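Local coordinates for protein HP0420 homologue (Helicobacter felis, PDB 3LW3) that is of unknown function but adopts the hotdog fold as a two-chain assembly, which is consistent with a role in handling acyl-CoA-type thioesters, at residues Lys83-Ala88 with Val123-Phe128; Tyr97-Ile102 with Glu115-Glu120; Val40-Lys45 with Gly58-Ala63; Ser110-Glu115 with Phe128-Phe133. One frame throughout, in Å; residues are numbered along the deposited sequence.

Contact 1: residues Lys83-Ala88 with Val123-Phe128; sequences KVNLLA and VFEGDF
In the antiparallel sheet of this hotdog fold, Lys83-Leu86 runs against Val123-Phe128, with Val84 set opposite Gly126 and Asn85 opposite Glu125. Lys83 and Asp127 exchange two backbone bonds, and so do Asn85 and Glu125, the shortest being Asn85 N to Glu125 O at 2.8 Å. Past the end of the strand, Leu87 N still reaches Val123 O at 2.9 Å, but from above the carbonyl plane and with a bent N-H...O angle of 136°; a water donates to the same oxygen. On the helix-facing side, Phe124 CG stands anti to its backbone N (chi1 175°), and the far end of the ring reaches Val84, CZ lying 3.8 Å from CB. Val84 CG1 also touches Phe128 CZ at 3.9 Å, and the bare CA of Gly126 leaves room for that methyl. On the other face Glu125 OE2 comes within 3.2 Å of Asn85 OD1, two acceptors with no bond between them, the amide and carboxylate planes turned 67° apart. Glu125 OE1 forms a salt bridge with Lys122, which probably eases this approach. On its other edge, Lys83-Asn85 pairs antiparallel with a strand of the second subunit, so the sheet runs on across the interface. The chemistry is thus divided by face: apolar packing on one, and on the other polar and charged groups, of which Glu125 pairs with Lys122 and Asp127 with Arg113 of strand 109-118.

Contact 2: residues Tyr97-Ile102 with Glu115-Glu120; sequences YFNATI and EGEFME
Tyr97 and Glu117 face each other as a hydrogen-bonded antiparallel pair, as do Asn99 and Glu115, with Phe98 and Gly116 a non-hydrogen-bonded pair between them. Of the four backbone bonds, Glu117 N to Tyr97 O is the shortest at 2.8 Å, and Asn99 N to Glu115 O the straightest, with 172° at the hydrogen. Weaker CA-H...O contacts fill the gaps: Gly116 CA sits 3.2 Å from Tyr97 O, and Phe98 CA points its hydrogen at Glu115 O. The apolar part is one ring against a bare backbone. Phe98 CG lies anti to the carbonyl carbon (chi1 -65°), and CD1 of the ring comes to 3.8 Å from Gly116 CA, a close approach that the bare CA of Gly116 permits. The polar part is joined by water. Asn99 ND2 donates to a water 3.0 Å away, which donates to Glu115 OE1 at 3.1 Å and weakly to Glu117 OE2; the Asn99 amide and Glu117 carboxylate planes are 81° apart. Asn99 OD1 is bonded to Thr39, so both ends of the amide have partners. Within the sheet, the hairpin of 96-105 and 109-118 lies between strands 37-42 and 121-132, and Phe98 reaches across to Ala63 and Ala64 of helix 57-72 and sets its ring edge-to-face with that of Phe124.

Contact 3: residues Val40-Lys45 with Gly58-Ala63; sequences VCLTPK and GFIVGA
Strand Val40-Leu42 and the helical segment Gly58-Ala63 run nearly antiparallel, at 167°, with their axes 9.5 Å apart at closest approach; Leu42 and Ala63 have the nearest CA atoms, 6.7 Å apart. Side chains alternate along the strand, so Val40 and Leu42 point toward the helix while Cys41 between them points away. Leu42 does most of the touching. Its CG is anti to the backbone N (chi1 172°), and from there CD2 meets Ile60 CD1 at 3.9 Å, the two side chains crossing at about a right angle. The same CD2 lies 4.0 Å from Phe59 O. Nearer the backbone, Leu42 CB faces Ala63 CB at 4.2 Å, the small methyl letting strand and helix approach here. Val40 brings CG2 to 3.6 Å from Ala63 O, a methyl beside a carbonyl. The helix keeps its own backbone bonds through this region, including Gly62 N to Gly58 O and Ala63 N to Phe59 O. Everything that crosses between the segments is van der Waals packing, made mostly by buried residues. Phe98 of the adjacent strand packs on Val40, Leu42 and Ala63, and Met48 from a loop lies against Leu42 and Phe59. This is the layering for which the hotdog fold is named: a long helix, the sausage, lying along the inner face of a curved antiparallel sheet, the bun.

Contact 4: residues Ser110-Glu115 with Phe128-Phe133; sequences STIRVE and FEILVF
Thr111 and Glu129 lie side by side on one face of the sheet, pointing the same way, and join at their ends. Chi2 of Glu129 (-67°) bends the chain at CD, and the carboxylate comes alongside Thr111: Thr111 OG1 donates to Glu129 OE1 at 2.7 Å, on the syn side and 21° out of the carboxylate plane. Thr111 CG2, anti to its own backbone N, is 3.3 Å from the second oxygen, Glu129 OE2, so both branches of the threonine meet the one carboxylate. On the opposite face the groups are apolar and meet obliquely. Ile112 and Ile130 touch through their terminal methyls, CD1 to CD1 at 3.7 Å. Farther along, Val114 CG2 comes within 3.6 Å of CE2 on the Phe128 ring, which has Ile112 O at its edge, in plane. Beneath these side chains, Ser110 pairs with Ile130 and Ile112 with Phe128 by two backbone bonds each, Phe128 N to Ile112 O being 2.8 Å with 169° at the hydrogen. Phe128 also packs on Ala64, Ser65 and Ala68 of helix 57-72. One face of this hairpin therefore carries the apolar pairs, with Phe128 reaching the helix, and the other carries a hydroxyl-carboxylate bond. That bond links neighbouring strands through their side chains and would be expected to help stabilise the carboxylate of Glu129 and fix its orientation.

In the fold
Contacts 1, 2 and 4 are successive strand pairings of one antiparallel sheet, and contact 3 lays helix 57-72 against it. Contacts 1 and 4 share Phe128 and are tied by the salt bridge from Arg113 NE to Asp127 OD1 at 2.6 Å. Contacts 1 and 2, with centres 10 Å apart, meet at a classic beta bulge, where Val123 and Phe124 both face Gly116. Contact 3 reaches contact 1 through Ile60 CG2, 3.6 Å from Phe124 CD1, and contact 2 through Ala63 CB, 3.6 Å from Phe98 CE2. Contacts 3 and 4 do not touch; their centres are about 18 Å apart, on opposite sides of the chain's centre. Contacts 1 and 3 both touch the second subunit.

Contact 1: residues Lys83-Ala88 with Val123-Phe128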
loop_
_atom_site.group_PDB
_atom_site.type_symbol
_atom_site.label_atom_id
_atom_site.label_comp_id
_atom_site.label_asym_id
_atom_site.label_seq_id
_atom_site.Cartn_x
_atom_site.Cartn_y
_atom_site.Cartn_z
ATOM N N LYS B 83 1.784 -0.416 10.459
ATOM C CA LYS B 83 1.013 0.569 11.191
ATOM C C LYS B 83 1.429 1.922 10.611
ATOM O O LYS B 83 2.609 2.289 10.655
ATOM C CB LYS B 83 1.352 0.520 12.660
ATOM C CG LYS B 83 0.334 1.290 13.511
ATOM C CD LYS B 83 0.667 2.796 13.580
ATOM C CE LYS B 83 -0.583 3.651 13.923
ATOM N NZ LYS B 83 -1.749 3.218 13.083
ATOM N N VAL B 84 0.486 2.666 10.052
ATOM C CA VAL B 84 0.852 3.844 9.263
ATOM C C VAL B 84 -0.117 4.998 9.504
ATOM O O VAL B 84 -1.340 4.787 9.746
ATOM C CB VAL B 84 0.978 3.563 7.724
ATOM C CG1 VAL B 84 1.919 2.422 7.441
ATOM C CG2 VAL B 84 -0.351 3.310 7.128
ATOM N N ASN B 85 0.437 6.201 9.422
ATOM C CA ASN B 85 -0.312 7.465 9.591
ATOM C C ASN B 85 -0.155 8.285 8.316
ATOM O O ASN B 85 0.979 8.579 7.869
ATOM C CB ASN B 85 0.227 8.288 10.759
ATOM C CG ASN B 85 0.087 7.568 12.089
ATOM O OD1 ASN B 85 1.010 7.584 12.907
ATOM N ND2 ASN B 85 -1.041 6.934 12.310
ATOM N N LEU B 86 -1.294 8.595 7.710
ATOM C CA LEU B 86 -1.352 9.413 6.515
ATOM C C LEU B 86 -1.656 10.812 7.014
ATOM O O LEU B 86 -2.816 11.147 7.307
ATOM C CB LEU B 86 -2.395 8.895 5.513
ATOM C CG LEU B 86 -2.031 7.547 4.865
ATOM C CD1 LEU B 86 -2.050 6.385 5.793
ATOM C CD2 LEU B 86 -2.936 7.212 3.660
ATOM N N LEU B 87 -0.615 11.624 7.197
ATOM C CA LEU B 87 -0.768 12.888 7.945
ATOM C C LEU B 87 -1.494 14.010 7.209
ATOM O O LEU B 87 -2.022 14.934 7.825
ATOM C CB LEU B 87 0.580 13.385 8.486
ATOM C CG LEU B 87 1.322 12.369 9.354
ATOM C CD1 LEU B 87 2.661 12.872 9.790
ATOM C CD2 LEU B 87 0.477 12.109 10.577
ATOM N N ALA B 88 -1.505 13.935 5.885
ATOM C CA ALA B 88 -2.156 14.953 5.083
ATOM C C ALA B 88 -2.505 14.392 3.705
ATOM O O ALA B 88 -1.775 13.478 3.208
ATOM C CB ALA B 88 -1.239 16.155 4.934
ATOM N N VAL B 123 4.743 14.198 5.957
ATOM C CA VAL B 123 3.313 14.037 5.625
ATOM C C VAL B 123 2.850 12.563 5.720
ATOM O O VAL B 123 1.668 12.243 5.525
ATOM C CB VAL B 123 2.977 14.555 4.221
ATOM C CG1 VAL B 123 3.214 16.079 4.147
ATOM C CG2 VAL B 123 3.857 13.807 3.178
ATOM N N PHE B 124 3.794 11.675 6.062
ATOM C CA PHE B 124 3.507 10.244 6.223
ATOM C C PHE B 124 4.492 9.668 7.225
ATOM O O PHE B 124 5.681 10.016 7.230
ATOM C CB PHE B 124 3.673 9.530 4.871
ATOM C CG PHE B 124 3.517 8.038 4.947
ATOM C CD1 PHE B 124 2.250 7.452 4.790
ATOM C CD2 PHE B 124 4.613 7.221 5.223
ATOM C CE1 PHE B 124 2.084 6.081 4.893
ATOM C CE2 PHE B 124 4.451 5.841 5.318
ATOM C CZ PHE B 124 3.197 5.274 5.128
ATOM N N GLU B 125 4.012 8.752 8.054
ATOM C CA GLU B 125 4.964 7.985 8.888
ATOM C C GLU B 125 4.428 6.564 9.112
ATOM O O GLU B 125 3.202 6.379 9.264
ATOM C CB GLU B 125 5.251 8.728 10.197
ATOM C CG GLU B 125 4.081 8.749 11.147
ATOM C CD GLU B 125 4.149 9.830 12.270
ATOM O OE1 GLU B 125 5.238 10.401 12.546
ATOM O OE2 GLU B 125 3.086 10.082 12.879
ATOM N N GLY B 126 5.305 5.562 9.070
ATOM C CA GLY B 126 4.858 4.210 9.297
ATOM C C GLY B 126 5.935 3.254 9.714
ATOM O O GLY B 126 7.093 3.513 9.416
ATOM N N ASP B 127 5.546 2.172 10.383
ATOM C CA ASP B 127 6.434 1.031 10.659
ATOM C C ASP B 127 5.938 -0.207 9.906
ATOM O O ASP B 127 4.734 -0.520 9.946
ATOM C CB ASP B 127 6.520 0.753 12.164
ATOM C CG ASP B 127 7.210 1.883 12.901
ATOM O OD1 ASP B 127 8.325 2.237 12.502
ATOM O OD2 ASP B 127 6.635 2.482 13.839
ATOM N N PHE B 128 6.839 -0.877 9.202
ATOM C CA PHE B 128 6.517 -2.064 8.415
ATOM C C PHE B 128 7.251 -3.257 9.025
ATOM O O PHE B 128 8.409 -3.135 9.408
ATOM C CB PHE B 128 6.974 -1.895 6.963
ATOM C CG PHE B 128 6.236 -0.797 6.247
ATOM C CD1 PHE B 128 5.187 -1.097 5.412
ATOM C CD2 PHE B 128 6.558 0.549 6.500
ATOM C CE1 PHE B 128 4.462 -0.071 4.802
ATOM C CE2 PHE B 128 5.862 1.571 5.897
ATOM C CZ PHE B 128 4.785 1.259 5.074
HETATM O O HOH W 1 0.048 10.715 3.654
#

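Contact 2: residues Tyr97-Ile102 with Glu115-Glu120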
loop_
_atom_site.group_PDB
_atom_site.type_symbol
_atom_site.label_atom_id
_atom_site.label_comp_id
_atom_site.label_asym_id
_atom_site.label_seq_id
_atom_site.Cartn_x
_atom_site.Cartn_y
_atom_site.Cartn_z
ATOM N N TYR B 97 8.970 12.340 -0.957
ATOM C CA TYR B 97 10.134 11.446 -0.732
ATOM C C TYR B 97 9.883 10.520 0.464
ATOM O O TYR B 97 9.604 10.986 1.584
ATOM C CB TYR B 97 11.389 12.286 -0.488
ATOM C CG TYR B 97 11.907 12.895 -1.758
ATOM C CD1 TYR B 97 12.781 12.195 -2.585
ATOM C CD2 TYR B 97 11.462 14.152 -2.157
ATOM C CE1 TYR B 97 13.259 12.733 -3.770
ATOM C CE2 TYR B 97 11.905 14.695 -3.337
ATOM C CZ TYR B 97 12.818 13.992 -4.124
ATOM O OH TYR B 97 13.255 14.546 -5.307
ATOM N N PHE B 98 9.953 9.210 0.217
ATOM C CA PHE B 98 9.814 8.253 1.308
ATOM C C PHE B 98 11.167 7.691 1.677
ATOM O O PHE B 98 11.822 7.043 0.851
ATOM C CB PHE B 98 8.896 7.090 0.928
ATOM C CG PHE B 98 7.454 7.522 0.686
ATOM C CD1 PHE B 98 6.500 7.455 1.713
ATOM C CD2 PHE B 98 7.055 8.003 -0.559
ATOM C CE1 PHE B 98 5.193 7.842 1.479
ATOM C CE2 PHE B 98 5.690 8.409 -0.765
ATOM C CZ PHE B 98 4.796 8.289 0.241
ATOM N N ASN B 99 11.567 7.923 2.923
ATOM C CA ASN B 99 12.878 7.511 3.446
ATOM C C ASN B 99 12.677 6.378 4.456
ATOM O O ASN B 99 12.049 6.605 5.499
ATOM C CB ASN B 99 13.540 8.718 4.123
ATOM C CG ASN B 99 13.691 9.908 3.179
ATOM O OD1 ASN B 99 14.076 9.743 2.018
ATOM N ND2 ASN B 99 13.349 11.114 3.656
ATOM N N ALA B 100 13.178 5.187 4.121
ATOM C CA ALA B 100 13.058 3.984 4.966
ATOM C C ALA B 100 14.369 3.778 5.723
ATOM O O ALA B 100 15.475 3.905 5.156
ATOM C CB ALA B 100 12.808 2.797 4.123
ATOM N N THR B 101 14.261 3.309 6.952
ATOM C CA THR B 101 15.435 2.943 7.755
ATOM C C THR B 101 15.077 1.697 8.570
ATOM O O THR B 101 14.043 1.656 9.262
ATOM C CB THR B 101 15.855 4.073 8.722
ATOM O OG1 THR B 101 16.044 5.311 8.026
ATOM C CG2 THR B 101 17.161 3.676 9.548
ATOM N N ILE B 102 15.918 0.668 8.530
ATOM C CA ILE B 102 15.656 -0.530 9.361
ATOM C C ILE B 102 15.822 -0.128 10.832
ATOM O O ILE B 102 16.820 0.545 11.184
ATOM C CB ILE B 102 16.703 -1.635 9.079
ATOM C CG1 ILE B 102 16.593 -2.148 7.615
ATOM C CG2 ILE B 102 16.544 -2.764 10.055
ATOM C CD1 ILE B 102 17.790 -2.943 7.185
ATOM N N GLU B 115 9.405 7.437 6.669
ATOM C CA GLU B 115 8.826 8.781 6.792
ATOM C C GLU B 115 8.696 9.323 5.396
ATOM O O GLU B 115 9.598 9.186 4.570
ATOM C CB GLU B 115 9.723 9.697 7.575
ATOM C CG GLU B 115 9.889 9.245 8.998
ATOM C CD GLU B 115 10.731 10.182 9.823
ATOM O OE1 GLU B 115 11.393 11.097 9.263
ATOM O OE2 GLU B 115 10.739 9.985 11.052
ATOM N N GLY B 116 7.553 9.930 5.111
ATOM C CA GLY B 116 7.365 10.542 3.808
ATOM C C GLY B 116 7.371 12.044 3.978
ATOM O O GLY B 116 6.712 12.557 4.924
ATOM N N GLU B 117 8.098 12.737 3.104
ATOM C CA GLU B 117 8.207 14.187 3.216
ATOM C C GLU B 117 7.889 14.912 1.937
ATOM O O GLU B 117 8.293 14.495 0.843
ATOM C CB GLU B 117 9.595 14.600 3.637
ATOM C CG GLU B 117 10.082 14.024 4.938
ATOM C CD GLU B 117 11.498 14.510 5.214
ATOM O OE1 GLU B 117 12.256 14.856 4.265
ATOM O OE2 GLU B 117 11.870 14.520 6.410
ATOM N N PHE B 118 7.222 16.045 2.118
ATOM C CA PHE B 118 6.940 16.975 1.037
ATOM C C PHE B 118 7.667 18.261 1.371
ATOM O O PHE B 118 7.383 18.846 2.423
ATOM C CB PHE B 118 5.448 17.254 0.998
ATOM C CG PHE B 118 5.064 18.318 -0.013
ATOM C CD1 PHE B 118 5.333 18.144 -1.363
ATOM C CD2 PHE B 118 4.415 19.508 0.393
ATOM C CE1 PHE B 118 4.959 19.127 -2.325
ATOM C CE2 PHE B 118 4.067 20.504 -0.551
ATOM C CZ PHE B 118 4.338 20.327 -1.909
ATOM N N MET B 119 8.592 18.691 0.497
ATOM C CA MET B 119 9.377 19.906 0.735
ATOM C C MET B 119 9.975 19.872 2.169
ATOM O O MET B 119 9.911 20.867 2.905
ATOM C CB MET B 119 8.452 21.140 0.502
ATOM C CG MET B 119 7.875 21.162 -0.929
ATOM S SD MET B 119 9.117 21.103 -2.204
ATOM C CE MET B 119 8.244 20.372 -3.562
ATOM N N GLU B 120 10.440 18.678 2.565
ATOM C CA GLU B 120 11.074 18.444 3.853
ATOM C C GLU B 120 10.105 18.554 5.055
ATOM O O GLU B 120 10.543 18.724 6.186
ATOM C CB GLU B 120 12.307 19.356 4.001
ATOM C CG GLU B 120 13.269 19.122 2.831
ATOM C CD GLU B 120 14.559 19.954 2.835
ATOM O OE1 GLU B 120 14.933 20.466 1.745
ATOM O OE2 GLU B 120 15.203 20.075 3.895
HETATM O O HOH W 2 13.002 11.245 6.659
#

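Contact 3: residues Val40-Lys45 with Gly58-Ala63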
loop_
_atom_site.group_PDB
_atom_site.type_symbol
_atom_site.label_atom_id
_atom_site.label_comp_id
_atom_site.label_asym_id
_atom_site.label_seq_id
_atom_site.Cartn_x
_atom_site.Cartn_y
_atom_site.Cartn_z
ATOM N N VAL B 40 12.640 6.394 -2.008
ATOM C CA VAL B 40 11.919 6.440 -3.281
ATOM C C VAL B 40 11.172 7.754 -3.355
ATOM O O VAL B 40 10.863 8.387 -2.302
ATOM C CB VAL B 40 10.963 5.236 -3.453
ATOM C CG1 VAL B 40 11.684 3.911 -3.142
ATOM C CG2 VAL B 40 9.700 5.390 -2.607
ATOM N N CYS B 41 10.798 8.149 -4.565
ATOM C CA CYS B 41 10.088 9.397 -4.763
ATOM C C CYS B 41 8.797 9.184 -5.568
ATOM O O CYS B 41 8.818 8.642 -6.680
ATOM C CB CYS B 41 10.974 10.414 -5.471
ATOM S SG CYS B 41 10.131 12.022 -5.610
ATOM N N LEU B 42 7.679 9.580 -4.979
ATOM C CA LEU B 42 6.382 9.494 -5.641
ATOM C C LEU B 42 5.931 10.859 -6.120
ATOM O O LEU B 42 5.753 11.761 -5.325
ATOM C CB LEU B 42 5.335 8.934 -4.687
ATOM C CG LEU B 42 3.887 8.963 -5.188
ATOM C CD1 LEU B 42 3.718 8.047 -6.334
ATOM C CD2 LEU B 42 2.913 8.626 -4.071
ATOM N N THR B 43 5.753 10.976 -7.426
ATOM C CA THR B 43 5.091 12.138 -8.030
ATOM C C THR B 43 3.705 11.676 -8.552
ATOM O O THR B 43 3.602 10.987 -9.574
ATOM C CB THR B 43 6.028 12.801 -9.068
ATOM O OG1 THR B 43 6.693 11.782 -9.859
ATOM C CG2 THR B 43 7.134 13.552 -8.330
ATOM N N PRO B 44 2.642 11.931 -7.744
ATOM C CA PRO B 44 1.394 11.219 -8.050
ATOM C C PRO B 44 0.836 11.560 -9.420
ATOM O O PRO B 44 0.938 12.720 -9.828
ATOM C CB PRO B 44 0.451 11.702 -6.961
ATOM C CG PRO B 44 1.353 12.005 -5.793
ATOM C CD PRO B 44 2.560 12.627 -6.448
ATOM N N LYS B 45 0.255 10.557 -10.077
ATOM C CA LYS B 45 -0.353 10.683 -11.420
ATOM C C LYS B 45 -1.876 10.642 -11.322
ATOM O O LYS B 45 -2.441 10.140 -10.324
ATOM C CB LYS B 45 0.123 9.555 -12.332
ATOM C CG LYS B 45 1.681 9.465 -12.493
ATOM C CD LYS B 45 2.266 10.852 -12.768
ATOM C CE LYS B 45 3.818 10.760 -13.004
ATOM N NZ LYS B 45 4.575 10.086 -11.866
ATOM N N GLY B 58 -3.884 3.531 -1.335
ATOM C CA GLY B 58 -3.099 2.437 -1.887
ATOM C C GLY B 58 -1.769 2.917 -2.475
ATOM O O GLY B 58 -0.741 2.256 -2.280
ATOM N N PHE B 59 -1.769 4.048 -3.191
ATOM C CA PHE B 59 -0.536 4.586 -3.759
ATOM C C PHE B 59 0.430 5.213 -2.714
ATOM O O PHE B 59 1.659 5.048 -2.808
ATOM C CB PHE B 59 -0.857 5.475 -4.959
ATOM C CG PHE B 59 -1.463 4.678 -6.093
ATOM C CD1 PHE B 59 -0.646 3.831 -6.876
ATOM C CD2 PHE B 59 -2.818 4.743 -6.368
ATOM C CE1 PHE B 59 -1.180 3.066 -7.905
ATOM C CE2 PHE B 59 -3.353 3.951 -7.397
ATOM C CZ PHE B 59 -2.550 3.120 -8.144
ATOM N N ILE B 60 -0.118 5.894 -1.708
ATOM C CA ILE B 60 0.731 6.459 -0.644
ATOM C C ILE B 60 1.438 5.316 0.132
ATOM O O ILE B 60 2.686 5.234 0.245
ATOM C CB ILE B 60 -0.075 7.318 0.311
ATOM C CG1 ILE B 60 -0.701 8.523 -0.415
ATOM C CG2 ILE B 60 0.775 7.705 1.545
ATOM C CD1 ILE B 60 0.255 9.277 -1.299
ATOM N N VAL B 61 0.642 4.368 0.610
ATOM C CA VAL B 61 1.184 3.229 1.343
ATOM C C VAL B 61 2.034 2.338 0.391
ATOM O O VAL B 61 3.028 1.791 0.810
ATOM C CB VAL B 61 0.071 2.484 2.034
ATOM C CG1 VAL B 61 0.629 1.248 2.740
ATOM C CG2 VAL B 61 -0.672 3.464 2.991
ATOM N N GLY B 62 1.631 2.199 -0.864
ATOM C CA GLY B 62 2.350 1.379 -1.853
ATOM C C GLY B 62 3.773 1.916 -2.021
ATOM O O GLY B 62 4.725 1.155 -1.990
ATOM N N ALA B 63 3.919 3.247 -2.134
ATOM C CA ALA B 63 5.256 3.854 -2.250
ATOM C C ALA B 63 6.098 3.574 -0.971
ATOM O O ALA B 63 7.275 3.180 -1.054
ATOM C CB ALA B 63 5.124 5.344 -2.493
#

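Contact 4: residues Ser110-Glu115 with Phe128-Phe133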
loop_
_atom_site.group_PDB
_atom_site.type_symbol
_atom_site.label_atom_id
_atom_site.label_comp_id
_atom_site.label_asym_id
_atom_site.label_seq_id
_atom_site.Cartn_x
_atom_site.Cartn_y
_atom_site.Cartn_z
ATOM N N SER B 110 12.410 -8.304 9.989
ATOM C CA SER B 110 12.824 -6.935 10.315
ATOM C C SER B 110 11.662 -5.968 10.496
ATOM O O SER B 110 10.551 -6.219 9.987
ATOM C CB SER B 110 13.748 -6.395 9.223
ATOM O OG SER B 110 14.885 -7.224 9.067
ATOM N N THR B 111 11.925 -4.873 11.214
ATOM C CA THR B 111 11.035 -3.730 11.309
ATOM C C THR B 111 11.747 -2.568 10.618
ATOM O O THR B 111 12.948 -2.331 10.836
ATOM C CB THR B 111 10.752 -3.328 12.760
ATOM O OG1 THR B 111 10.291 -4.470 13.513
ATOM C CG2 THR B 111 9.717 -2.210 12.822
ATOM N N ILE B 112 10.986 -1.838 9.796
ATOM C CA ILE B 112 11.522 -0.734 8.990
ATOM C C ILE B 112 10.594 0.454 9.220
ATOM O O ILE B 112 9.356 0.327 9.128
ATOM C CB ILE B 112 11.598 -1.073 7.463
ATOM C CG1 ILE B 112 12.614 -2.187 7.148
ATOM C CG2 ILE B 112 12.059 0.145 6.636
ATOM C CD1 ILE B 112 12.429 -3.446 7.730
ATOM N N ARG B 113 11.175 1.597 9.551
ATOM C CA ARG B 113 10.418 2.828 9.751
ATOM C C ARG B 113 10.508 3.662 8.465
ATOM O O ARG B 113 11.578 3.788 7.869
ATOM C CB ARG B 113 11.020 3.585 10.940
ATOM C CG ARG B 113 10.762 5.047 10.978
ATOM C CD ARG B 113 9.562 5.378 11.718
ATOM N NE ARG B 113 9.391 4.581 12.935
ATOM C CZ ARG B 113 9.359 5.066 14.178
ATOM N NH1 ARG B 113 9.527 6.379 14.408
ATOM N NH2 ARG B 113 9.155 4.230 15.198
ATOM N N VAL B 114 9.377 4.216 8.032
ATOM C CA VAL B 114 9.335 5.006 6.807
ATOM C C VAL B 114 8.743 6.378 7.113
ATOM O O VAL B 114 7.727 6.483 7.809
ATOM C CB VAL B 114 8.547 4.327 5.668
ATOM C CG1 VAL B 114 8.558 5.194 4.439
ATOM C CG2 VAL B 114 9.172 2.972 5.311
ATOM N N GLU B 115 9.405 7.437 6.669
ATOM C CA GLU B 115 8.826 8.781 6.792
ATOM C C GLU B 115 8.696 9.323 5.396
ATOM O O GLU B 115 9.598 9.186 4.570
ATOM C CB GLU B 115 9.723 9.697 7.575
ATOM C CG GLU B 115 9.889 9.245 8.998
ATOM C CD GLU B 115 10.731 10.182 9.823
ATOM O OE1 GLU B 115 11.393 11.097 9.263
ATOM O OE2 GLU B 115 10.739 9.985 11.052
ATOM N N PHE B 128 6.839 -0.877 9.202
ATOM C CA PHE B 128 6.517 -2.064 8.415
ATOM C C PHE B 128 7.251 -3.257 9.025
ATOM O O PHE B 128 8.409 -3.135 9.408
ATOM C CB PHE B 128 6.974 -1.895 6.963
ATOM C CG PHE B 128 6.236 -0.797 6.247
ATOM C CD1 PHE B 128 5.187 -1.097 5.412
ATOM C CD2 PHE B 128 6.558 0.549 6.500
ATOM C CE1 PHE B 128 4.462 -0.071 4.802
ATOM C CE2 PHE B 128 5.862 1.571 5.897
ATOM C CZ PHE B 128 4.785 1.259 5.074
ATOM N N GLU B 129 6.598 -4.397 9.083
ATOM C CA GLU B 129 7.254 -5.610 9.545
ATOM C C GLU B 129 7.441 -6.446 8.283
ATOM O O GLU B 129 6.501 -6.574 7.468
ATOM C CB GLU B 129 6.408 -6.360 10.571
ATOM C CG GLU B 129 5.897 -5.483 11.707
ATOM C CD GLU B 129 6.983 -4.969 12.622
ATOM O OE1 GLU B 129 7.995 -5.696 12.758
ATOM O OE2 GLU B 129 6.827 -3.840 13.208
ATOM N N ILE B 130 8.651 -6.991 8.108
ATOM C CA ILE B 130 9.001 -7.759 6.946
ATOM C C ILE B 130 9.494 -9.119 7.371
ATOM O O ILE B 130 10.298 -9.192 8.287
ATOM C CB ILE B 130 10.064 -7.044 6.057
ATOM C CG1 ILE B 130 9.500 -5.694 5.508
ATOM C CG2 ILE B 130 10.558 -8.003 4.983
ATOM C CD1 ILE B 130 10.540 -4.815 4.838
ATOM N N LEU B 131 8.973 -10.179 6.746
ATOM C CA LEU B 131 9.425 -11.563 7.004
ATOM C C LEU B 131 10.362 -12.048 5.879
ATOM O O LEU B 131 10.134 -11.748 4.689
ATOM C CB LEU B 131 8.243 -12.531 7.118
ATOM C CG LEU B 131 7.168 -12.288 8.175
ATOM C CD1 LEU B 131 6.170 -13.439 8.187
ATOM C CD2 LEU B 131 7.767 -12.037 9.573
ATOM N N VAL B 132 11.402 -12.805 6.244
ATOM C CA VAL B 132 12.330 -13.306 5.249
ATOM C C VAL B 132 12.288 -14.818 5.314
ATOM O O VAL B 132 12.339 -15.384 6.393
ATOM C CB VAL B 132 13.751 -12.788 5.485
ATOM C CG1 VAL B 132 14.706 -13.396 4.482
ATOM C CG2 VAL B 132 13.785 -11.246 5.391
ATOM N N PHE B 133 12.149 -15.454 4.160
ATOM C CA PHE B 133 12.077 -16.913 4.051
ATOM C C PHE B 133 13.319 -17.493 3.395
ATOM O O PHE B 133 13.999 -16.801 2.625
ATOM C CB PHE B 133 10.873 -17.298 3.207
ATOM C CG PHE B 133 9.617 -16.673 3.676
ATOM C CD1 PHE B 133 9.294 -15.381 3.283
ATOM C CD2 PHE B 133 8.786 -17.347 4.551
ATOM C CE1 PHE B 133 8.131 -14.777 3.755
ATOM C CE2 PHE B 133 7.620 -16.764 5.030
ATOM C CZ PHE B 133 7.280 -15.473 4.622
#